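Local coordinates for protein quinoline 2-oxidoreductase large subunit (Pseudomonas putida, PDB 1T3Q) that acts as the molybdenum cofactor-carrying large subunit of a quinoline 2-oxidoreductase, a molybdenum hydroxylase of the xanthine dehydrogenase family, at residues D174-A177 / P178-A181; S227-R230 / T231-M235. All blocks are in the same frame, centred on the assembly; numbering follows the deposited sequence.

Contact 1 of 2, residues D174-A177 / P178-A181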
ATOM      1  N   ASP B 174      -8.041 -30.629 -48.646  1.00 27.47           N
ATOM      2  CA  ASP B 174      -8.195 -30.799 -50.089  1.00 28.00           C
ATOM      3  C   ASP B 174      -7.164 -31.805 -50.599  1.00 28.38           C
ATOM      4  O   ASP B 174      -6.099 -31.971 -50.002  1.00 28.32           O
ATOM      5  CB  ASP B 174      -7.998 -29.458 -50.805  1.00 26.91           C
ATOM      6  CG  ASP B 174      -9.088 -28.457 -50.478  1.00 28.13           C
ATOM      7  OD1 ASP B 174      -8.836 -27.240 -50.605  1.00 24.63           O
ATOM      8  OD2 ASP B 174     -10.203 -28.887 -50.102  1.00 28.48           O
ATOM      9  N   GLU B 175      -7.492 -32.483 -51.695  1.00 28.05           N
ATOM     10  CA  GLU B 175      -6.592 -33.460 -52.302  1.00 28.73           C
ATOM     11  C   GLU B 175      -5.574 -32.669 -53.118  1.00 27.45           C
ATOM     12  O   GLU B 175      -5.923 -32.058 -54.128  1.00 27.51           O
ATOM     13  CB  GLU B 175      -7.389 -34.406 -53.207  1.00 31.57           C
ATOM     14  CG  GLU B 175      -6.560 -35.466 -53.921  1.00 36.33           C
ATOM     15  CD  GLU B 175      -5.645 -36.225 -52.978  1.00 40.25           C
ATOM     16  OE1 GLU B 175      -4.513 -35.750 -52.724  1.00 39.67           O
ATOM     17  OE2 GLU B 175      -6.064 -37.292 -52.480  1.00 43.20           O
ATOM     18  N   LEU B 176      -4.315 -32.683 -52.687  1.00 24.88           N
ATOM     19  CA  LEU B 176      -3.284 -31.913 -53.376  1.00 24.44           C
ATOM     20  C   LEU B 176      -2.265 -32.695 -54.198  1.00 24.08           C
ATOM     21  O   LEU B 176      -1.571 -32.112 -55.030  1.00 23.91           O
ATOM     22  CB  LEU B 176      -2.534 -31.038 -52.363  1.00 22.95           C
ATOM     23  CG  LEU B 176      -3.368 -30.172 -51.418  1.00 23.07           C
ATOM     24  CD1 LEU B 176      -2.427 -29.278 -50.609  1.00 22.02           C
ATOM     25  CD2 LEU B 176      -4.364 -29.322 -52.204  1.00 22.69           C
ATOM     26  N   ALA B 177      -2.160 -34.002 -53.967  1.00 24.81           N
ATOM     27  CA  ALA B 177      -1.194 -34.816 -54.702  1.00 25.43           C
ATOM     28  C   ALA B 177      -1.226 -34.551 -56.206  1.00 26.45           C
ATOM     29  O   ALA B 177      -0.191 -34.279 -56.820  1.00 26.71           O
ATOM     30  CB  ALA B 177      -1.427 -36.302 -54.419  1.00 26.51           C
ATOM     31  N   PRO B 178      -2.412 -34.628 -56.827  1.00 26.30           N
ATOM     32  CA  PRO B 178      -2.455 -34.373 -58.270  1.00 25.65           C
ATOM     33  C   PRO B 178      -2.038 -32.951 -58.648  1.00 24.06           C
ATOM     34  O   PRO B 178      -1.504 -32.730 -59.733  1.00 23.29           O
ATOM     35  CB  PRO B 178      -3.905 -34.690 -58.637  1.00 27.31           C
ATOM     36  CG  PRO B 178      -4.652 -34.431 -57.360  1.00 30.30           C
ATOM     37  CD  PRO B 178      -3.738 -35.009 -56.316  1.00 27.09           C
ATOM     38  N   ILE B 179      -2.271 -31.988 -57.764  1.00 23.26           N
ATOM     39  CA  ILE B 179      -1.880 -30.615 -58.067  1.00 23.02           C
ATOM     40  C   ILE B 179      -0.354 -30.499 -58.068  1.00 24.10           C
ATOM     41  O   ILE B 179       0.233 -29.935 -58.991  1.00 24.87           O
ATOM     42  CB  ILE B 179      -2.490 -29.613 -57.053  1.00 22.05           C
ATOM     43  CG1 ILE B 179      -4.016 -29.627 -57.175  1.00 19.68           C
ATOM     44  CG2 ILE B 179      -1.946 -28.209 -57.313  1.00 22.56           C
ATOM     45  CD1 ILE B 179      -4.749 -28.710 -56.197  1.00 19.31           C
ATOM     46  N   PHE B 180       0.291 -31.046 -57.039  1.00 24.60           N
ATOM     47  CA  PHE B 180       1.747 -30.999 -56.962  1.00 24.18           C
ATOM     48  C   PHE B 180       2.379 -31.813 -58.079  1.00 24.91           C
ATOM     49  O   PHE B 180       3.493 -31.531 -58.510  1.00 24.90           O
ATOM     50  CB  PHE B 180       2.245 -31.519 -55.608  1.00 23.37           C
ATOM     51  CG  PHE B 180       2.147 -30.511 -54.511  1.00 24.63           C
ATOM     52  CD1 PHE B 180       0.977 -30.375 -53.771  1.00 24.76           C
ATOM     53  CD2 PHE B 180       3.209 -29.645 -54.254  1.00 24.77           C
ATOM     54  CE1 PHE B 180       0.865 -29.389 -52.793  1.00 26.08           C
ATOM     55  CE2 PHE B 180       3.105 -28.658 -53.280  1.00 24.87           C
ATOM     56  CZ  PHE B 180       1.931 -28.527 -52.548  1.00 25.16           C
ATOM     57  N   ALA B 181       1.657 -32.819 -58.555  1.00 24.74           N
ATOM     58  CA  ALA B 181       2.175 -33.668 -59.615  1.00 25.06           C
ATOM     59  C   ALA B 181       2.099 -33.034 -61.000  1.00 25.88           C
ATOM     60  O   ALA B 181       2.905 -33.360 -61.872  1.00 27.10           O
ATOM     61  CB  ALA B 181       1.432 -34.996 -59.617  1.00 25.15           C
TER
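L176 O is approached by two backbone N-H groups as the chain turns into helix 177-182. The F180 N to L176 O bond is 2.9 Å long and nearly straight, with an N-H...O angle of 167°. It joins residues four apart, as in the first turn of an alpha-helix. I179 N also lies 2.8 Å from L176 O, but its hydrogen points poorly and the bond is weak. A181 N then reaches A177 O at 2.9 Å and starts the next step of the helix. P178 sits in this first turn, where a residue without an N-H costs the helix no internal bond.

E175 caps the start. Its chain leaves with CG anti to the backbone N (chi1 179°) and bends at chi2. This brings OE1 back to A177 N at 3.2 Å, on the anti side of the carboxylate and somewhat out of its plane. The negative group therefore lies at the N-terminal end of the helix, where the helix dipole would be expected to favour it. E175 CG also packs on P178 CD at 3.7 Å, the two side chains crossing at about a right angle.

On the inner side, L176 and F180 lie side by side and point the same way. L176 CB meets F180 CE1 at 3.8 Å. The edge of the F180 ring is turned to L176 O, which lies in the ring plane 3.3 Å from F180 CD1. L176 CD2 touches the tip of I179.

L176 rests on strands 352-360 and 312-322, and I179 on both of these and on 298-306. F180 packs on A305 of strand 298-306 and makes a cation-pi contact with R188. The short helix thus lies at the protein surface against one mixed sheet.

Contact 2 of 2, residues S227-R230 / T231-M235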
ATOM      1  N   SER B 227      -6.928  -9.970 -13.814  1.00 17.91           N
ATOM      2  CA  SER B 227      -8.265 -10.500 -13.538  1.00 18.60           C
ATOM      3  C   SER B 227      -8.277 -12.021 -13.677  1.00 17.89           C
ATOM      4  O   SER B 227      -8.952 -12.720 -12.917  1.00 17.45           O
ATOM      5  CB  SER B 227      -9.301  -9.894 -14.493  1.00 20.63           C
ATOM      6  OG  SER B 227      -9.427  -8.497 -14.295  1.00 20.27           O
ATOM      7  N   PHE B 228      -7.527 -12.514 -14.660  1.00 17.68           N
ATOM      8  CA  PHE B 228      -7.409 -13.943 -14.930  1.00 18.23           C
ATOM      9  C   PHE B 228      -6.753 -14.647 -13.742  1.00 19.09           C
ATOM     10  O   PHE B 228      -7.229 -15.684 -13.278  1.00 18.18           O
ATOM     11  CB  PHE B 228      -6.572 -14.138 -16.197  1.00 18.68           C
ATOM     12  CG  PHE B 228      -6.040 -15.530 -16.380  1.00 21.26           C
ATOM     13  CD1 PHE B 228      -6.879 -16.577 -16.751  1.00 22.95           C
ATOM     14  CD2 PHE B 228      -4.684 -15.788 -16.208  1.00 21.02           C
ATOM     15  CE1 PHE B 228      -6.370 -17.863 -16.952  1.00 21.31           C
ATOM     16  CE2 PHE B 228      -4.166 -17.071 -16.407  1.00 24.09           C
ATOM     17  CZ  PHE B 228      -5.014 -18.109 -16.780  1.00 22.90           C
ATOM     18  N   VAL B 229      -5.658 -14.077 -13.249  1.00 18.10           N
ATOM     19  CA  VAL B 229      -4.954 -14.667 -12.116  1.00 17.00           C
ATOM     20  C   VAL B 229      -5.852 -14.734 -10.883  1.00 16.95           C
ATOM     21  O   VAL B 229      -5.902 -15.758 -10.197  1.00 18.55           O
ATOM     22  CB  VAL B 229      -3.672 -13.865 -11.784  1.00 16.57           C
ATOM     23  CG1 VAL B 229      -3.016 -14.407 -10.516  1.00 16.82           C
ATOM     24  CG2 VAL B 229      -2.699 -13.956 -12.950  1.00 18.57           C
ATOM     25  N   ARG B 230      -6.561 -13.646 -10.604  1.00 16.11           N
ATOM     26  CA  ARG B 230      -7.455 -13.597  -9.453  1.00 17.90           C
ATOM     27  C   ARG B 230      -8.489 -14.724  -9.506  1.00 18.93           C
ATOM     28  O   ARG B 230      -8.681 -15.449  -8.530  1.00 17.83           O
ATOM     29  CB  ARG B 230      -8.171 -12.244  -9.396  1.00 17.26           C
ATOM     30  CG  ARG B 230      -9.260 -12.145  -8.319  1.00 19.42           C
ATOM     31  CD  ARG B 230      -9.860 -10.759  -8.304  1.00 23.38           C
ATOM     32  NE  ARG B 230     -10.976 -10.604  -7.366  1.00 25.96           N
ATOM     33  CZ  ARG B 230     -12.246 -10.443  -7.734  1.00 24.72           C
ATOM     34  NH1 ARG B 230     -13.193 -10.297  -6.815  1.00 25.30           N
ATOM     35  NH2 ARG B 230     -12.573 -10.435  -9.020  1.00 24.29           N
ATOM     36  N   THR B 231      -9.150 -14.866 -10.649  1.00 19.54           N
ATOM     37  CA  THR B 231     -10.163 -15.905 -10.815  1.00 19.55           C
ATOM     38  C   THR B 231      -9.576 -17.313 -10.706  1.00 19.57           C
ATOM     39  O   THR B 231     -10.194 -18.197 -10.108  1.00 20.50           O
ATOM     40  CB  THR B 231     -10.873 -15.771 -12.178  1.00 20.61           C
ATOM     41  OG1 THR B 231     -11.387 -14.441 -12.321  1.00 19.73           O
ATOM     42  CG2 THR B 231     -12.029 -16.762 -12.274  1.00 22.28           C
ATOM     43  N   MET B 232      -8.390 -17.529 -11.271  1.00 19.21           N
ATOM     44  CA  MET B 232      -7.775 -18.849 -11.215  1.00 20.52           C
ATOM     45  C   MET B 232      -7.279 -19.210  -9.818  1.00 20.43           C
ATOM     46  O   MET B 232      -7.336 -20.377  -9.421  1.00 19.98           O
ATOM     47  CB  MET B 232      -6.630 -18.970 -12.229  1.00 22.16           C
ATOM     48  CG  MET B 232      -7.071 -18.834 -13.688  1.00 25.54           C
ATOM     49  SD  MET B 232      -8.479 -19.892 -14.140  1.00 31.59           S
ATOM     50  CE  MET B 232      -9.765 -18.727 -14.040  1.00 29.00           C
ATOM     51  N   VAL B 233      -6.784 -18.227  -9.073  1.00 18.98           N
ATOM     52  CA  VAL B 233      -6.334 -18.507  -7.714  1.00 20.29           C
ATOM     53  C   VAL B 233      -7.558 -18.934  -6.906  1.00 21.06           C
ATOM     54  O   VAL B 233      -7.504 -19.888  -6.122  1.00 20.54           O
ATOM     55  CB  VAL B 233      -5.706 -17.268  -7.043  1.00 19.78           C
ATOM     56  CG1 VAL B 233      -5.504 -17.526  -5.551  1.00 20.60           C
ATOM     57  CG2 VAL B 233      -4.369 -16.954  -7.695  1.00 21.16           C
ATOM     58  N   ALA B 234      -8.666 -18.227  -7.113  1.00 21.39           N
ATOM     59  CA  ALA B 234      -9.903 -18.532  -6.404  1.00 21.75           C
ATOM     60  C   ALA B 234     -10.342 -19.968  -6.676  1.00 23.00           C
ATOM     61  O   ALA B 234     -10.691 -20.704  -5.754  1.00 23.34           O
ATOM     62  CB  ALA B 234     -11.000 -17.567  -6.827  1.00 20.92           C
ATOM     63  N   MET B 235     -10.312 -20.362  -7.943  1.00 24.43           N
ATOM     64  CA  MET B 235     -10.731 -21.701  -8.336  1.00 26.58           C
ATOM     65  C   MET B 235      -9.768 -22.827  -7.962  1.00 25.92           C
ATOM     66  O   MET B 235     -10.183 -23.841  -7.403  1.00 24.71           O
ATOM     67  CB  MET B 235     -10.999 -21.741  -9.841  1.00 30.42           C
ATOM     68  CG  MET B 235     -12.041 -20.729 -10.294  1.00 37.00           C
ATOM     69  SD  MET B 235     -12.937 -21.261 -11.764  1.00 47.58           S
ATOM     70  CE  MET B 235     -12.090 -20.417 -13.035  1.00 42.75           C
TER
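Helix 226-237 is the helical link of a beta-alpha-beta unit between the parallel strands 216-221 and 244-247, and this contact is two of its turns. F228 and M232 meet one turn apart. M232 CG lies anti to its carbonyl carbon (chi1 -63°), which with the F228 torsion puts it over one face of the F228 ring. The bends at chi2 and chi3 then set SD and CE. M232 CG is 3.9 Å from the F228 ring centroid, 26° off the normal, a CH-pi contact. It stands off-centre, with F228 CE1 nearest at 3.5 Å. The sulfur lies further out: M232 SD is 4.9 Å from the F228 centroid and 45° off the normal, an oblique Met-aromatic contact.

V229 and V233 pair on another side of the helix, with V229 CG1 and V233 CG2 4.0 Å apart. Both rest on L219 of strand 216-221, and both touch helix 263-275. The same two residues are joined through the backbone, V233 N donating to V229 O at 2.9 Å.

T231 N donates to S227 O at 3.1 Å. T231 OG1 stands 3.0 Å from S227 O too, but its proton is not settled on that oxygen.

R230 runs extended from CG to NE, carrying its guanidinium away from the helix.

The chemistry is divided by helix face. Carbon and sulfur contacts bind F228 to M232, and aliphatic packing seats V229 and V233 against the sheet. The buried T231 hydroxyl is bonded with the side chains of Y540 and E241. The buried R230 guanidinium is held by the I244 carbonyl at NE and by a salt bridge from NH1 to D492 of the second subunit, which ties this helix to that subunit.

How the contacts relate
Neither contact closes a long loop. Each is local, within one continuous stretch: contact 1 where a loop turns into a helix, contact 2 between successive turns of a helix. From the N terminus, contact 1 comes first, where the chain leaves strand 172-173 for helix 177-182. It then runs through strands 185-193, 205-211 and 216-221 before reaching contact 2 on helix 226-237. The two are in series and neither nest nor cross. Their centres are 48 Å apart and their nearest atoms about 34 Å. Contact 1 lies at the surface on the sheet that includes strands 298-306, 312-322 and 352-360. Contact 2 is buried beside the sheet containing strands 216-221 and 244-247.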